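Local coordinates for short-chain dehydrogenase/reductase SDR (PDB 3GUY), which probably catalyses NAD(P)-dependent oxidation or reduction of a substrate not yet identified, as a member of the short-chain dehydrogenase/reductase family, at residues E113-Y118 against K164-I169. The protein carries 2 engineered substitutions. Residues are numbered along the deposited sequence; the frame is centred on the assembly and turned at random.
Sequences ELVKRY and KPMKII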
loop_
_atom_site.group_PDB
_atom_site.type_symbol
_atom_site.label_atom_id
_atom_site.label_comp_id
_atom_site.label_asym_id
_atom_site.label_seq_id
_atom_site.Cartn_x
_atom_site.Cartn_y
_atom_site.Cartn_z
ATOM N N GLU D 113 -8.953 10.660 -22.808
ATOM C CA GLU D 113 -9.674 10.631 -24.073
ATOM C C GLU D 113 -10.683 9.474 -24.096
ATOM O O GLU D 113 -11.849 9.646 -24.556
ATOM C CB GLU D 113 -8.699 10.541 -25.219
ATOM C CG GLU D 113 -9.338 10.834 -26.577
ATOM C CD GLU D 113 -9.747 12.297 -26.741
ATOM O OE1 GLU D 113 -9.152 13.179 -26.068
ATOM O OE2 GLU D 113 -10.644 12.567 -27.569
ATOM N N LEU D 114 -10.275 8.319 -23.546
ATOM C CA LEU D 114 -11.204 7.200 -23.358
ATOM C C LEU D 114 -12.410 7.528 -22.491
ATOM O O LEU D 114 -13.552 7.161 -22.858
ATOM C CB LEU D 114 -10.472 5.937 -22.863
ATOM C CG LEU D 114 -9.442 5.402 -23.853
ATOM C CD1 LEU D 114 -8.678 4.225 -23.187
ATOM C CD2 LEU D 114 -10.107 4.985 -25.209
ATOM N N VAL D 115 -12.208 8.246 -21.374
ATOM C CA VAL D 115 -13.317 8.549 -20.472
ATOM C C VAL D 115 -14.241 9.599 -21.059
ATOM O O VAL D 115 -15.451 9.536 -20.886
ATOM C CB VAL D 115 -12.834 8.991 -19.069
ATOM C CG1 VAL D 115 -13.981 9.369 -18.193
ATOM C CG2 VAL D 115 -12.027 7.830 -18.383
ATOM N N LYS D 116 -13.650 10.566 -21.734
ATOM C CA LYS D 116 -14.377 11.623 -22.457
ATOM C C LYS D 116 -15.348 10.984 -23.461
ATOM O O LYS D 116 -16.523 11.288 -23.437
ATOM C CB LYS D 116 -13.384 12.545 -23.195
ATOM C CG LYS D 116 -13.968 13.885 -23.602
ATOM C CD LYS D 116 -12.879 14.875 -24.086
ATOM C CE LYS D 116 -13.424 16.299 -24.219
ATOM N NZ LYS D 116 -13.332 17.000 -22.888
ATOM N N ARG D 117 -14.853 10.066 -24.273
ATOM C CA ARG D 117 -15.610 9.553 -25.429
ATOM C C ARG D 117 -16.468 8.330 -25.093
ATOM O O ARG D 117 -17.582 8.186 -25.635
ATOM C CB ARG D 117 -14.666 9.194 -26.569
ATOM C CG ARG D 117 -14.018 10.366 -27.259
ATOM C CD ARG D 117 -12.981 9.846 -28.253
ATOM N NE ARG D 117 -12.311 10.930 -28.956
ATOM C CZ ARG D 117 -12.661 11.449 -30.137
ATOM N NH1 ARG D 117 -13.692 10.967 -30.816
ATOM N NH2 ARG D 117 -11.942 12.443 -30.655
ATOM N N TYR D 118 -15.990 7.466 -24.202
ATOM C CA TYR D 118 -16.562 6.119 -24.080
ATOM C C TYR D 118 -16.931 5.697 -22.678
ATOM O O TYR D 118 -17.097 4.511 -22.430
ATOM C CB TYR D 118 -15.587 5.077 -24.633
ATOM C CG TYR D 118 -15.003 5.408 -25.972
ATOM C CD1 TYR D 118 -15.816 5.832 -27.042
ATOM C CD2 TYR D 118 -13.633 5.271 -26.191
ATOM C CE1 TYR D 118 -15.254 6.126 -28.280
ATOM C CE2 TYR D 118 -13.071 5.573 -27.391
ATOM C CZ TYR D 118 -13.875 5.995 -28.446
ATOM O OH TYR D 118 -13.259 6.274 -29.630
ATOM N N LYS D 164 -20.661 2.822 -14.154
ATOM C CA LYS D 164 -20.574 3.004 -15.583
ATOM C C LYS D 164 -20.141 1.700 -16.143
ATOM O O LYS D 164 -19.653 0.865 -15.396
ATOM C CB LYS D 164 -19.598 4.135 -15.935
ATOM C CG LYS D 164 -20.107 5.435 -15.385
ATOM C CD LYS D 164 -19.816 6.633 -16.278
ATOM C CE LYS D 164 -20.533 7.864 -15.745
ATOM N NZ LYS D 164 -20.151 8.149 -14.347
ATOM N N PRO D 165 -20.380 1.490 -17.435
ATOM C CA PRO D 165 -20.038 0.237 -18.061
ATOM C C PRO D 165 -18.568 0.112 -18.420
ATOM O O PRO D 165 -18.090 -1.002 -18.618
ATOM C CB PRO D 165 -20.880 0.237 -19.330
ATOM C CG PRO D 165 -21.120 1.651 -19.631
ATOM C CD PRO D 165 -21.105 2.397 -18.350
ATOM N N MET D 166 -17.877 1.240 -18.575
ATOM C CA MET D 166 -16.436 1.200 -18.820
ATOM C C MET D 166 -15.769 0.701 -17.510
ATOM O O MET D 166 -16.149 1.087 -16.438
ATOM C CB MET D 166 -15.900 2.591 -19.218
ATOM C CG MET D 166 -14.366 2.665 -19.454
ATOM S SD MET D 166 -13.738 4.337 -19.922
ATOM C CE MET D 166 -13.495 4.094 -21.595
ATOM N N LYS D 167 -14.768 -0.141 -17.679
ATOM C CA LYS D 167 -14.011 -0.727 -16.583
ATOM C C LYS D 167 -12.531 -0.569 -16.854
ATOM O O LYS D 167 -12.114 -0.606 -17.986
ATOM C CB LYS D 167 -14.302 -2.231 -16.547
ATOM C CG LYS D 167 -15.391 -2.595 -15.598
ATOM C CD LYS D 167 -15.965 -3.985 -15.860
ATOM C CE LYS D 167 -15.006 -4.987 -16.504
ATOM N NZ LYS D 167 -15.641 -5.506 -17.755
ATOM N N ILE D 168 -11.734 -0.435 -15.803
ATOM C CA ILE D 168 -10.290 -0.432 -15.994
ATOM C C ILE D 168 -9.665 -1.712 -15.384
ATOM O O ILE D 168 -9.924 -2.056 -14.246
ATOM C CB ILE D 168 -9.638 0.828 -15.366
ATOM C CG1 ILE D 168 -10.107 2.104 -16.066
ATOM C CG2 ILE D 168 -8.126 0.765 -15.494
ATOM C CD1 ILE D 168 -9.703 3.392 -15.312
ATOM N N ILE D 169 -8.850 -2.383 -16.176
ATOM C CA ILE D 169 -8.135 -3.627 -15.791
ATOM C C ILE D 169 -6.670 -3.242 -15.604
ATOM O O ILE D 169 -6.084 -2.563 -16.451
ATOM C CB ILE D 169 -8.220 -4.741 -16.867
ATOM C CG1 ILE D 169 -9.678 -4.964 -17.332
ATOM C CG2 ILE D 169 -7.525 -6.089 -16.410
ATOM C CD1 ILE D 169 -10.600 -5.157 -16.273
#
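M166 is the bump of this contact, and the hollow lies on the 113-118 part of helix 93-118, between L114, V115 and Y118. M166 CG is anti to its backbone N (chi1 178°) and the next torsion is also extended, which carries the sulfur straight out to the helix; a bend at chi3 (-104°) then lays the methyl into the hollow. There CE rests against L114 CB at 3.8 Å and Y118 CB at 3.8 Å, one helical turn apart, and sits 3.3 Å from L114 O, the carbonyl oxygen that accepts a hydrogen bond from Y118 N (2.8 Å). V115 forms another wall: its CG2 touches M166 SD at 4.2 Å, the two side chains crossing nearly at right angles. In this Rossmann fold of the short-chain dehydrogenases, M166 leads into strand 167-174 of the central parallel sheet, and its side chain links a helix packed on the sheet to the start of that strand. V125 of strand 124-128 packs on both L114 and M166. The Y118 ring leads away from M166, with R117 CB over one face. R117 NE makes a salt bridge to E113 OE2 at 2.7 Å, one turn back along the helix.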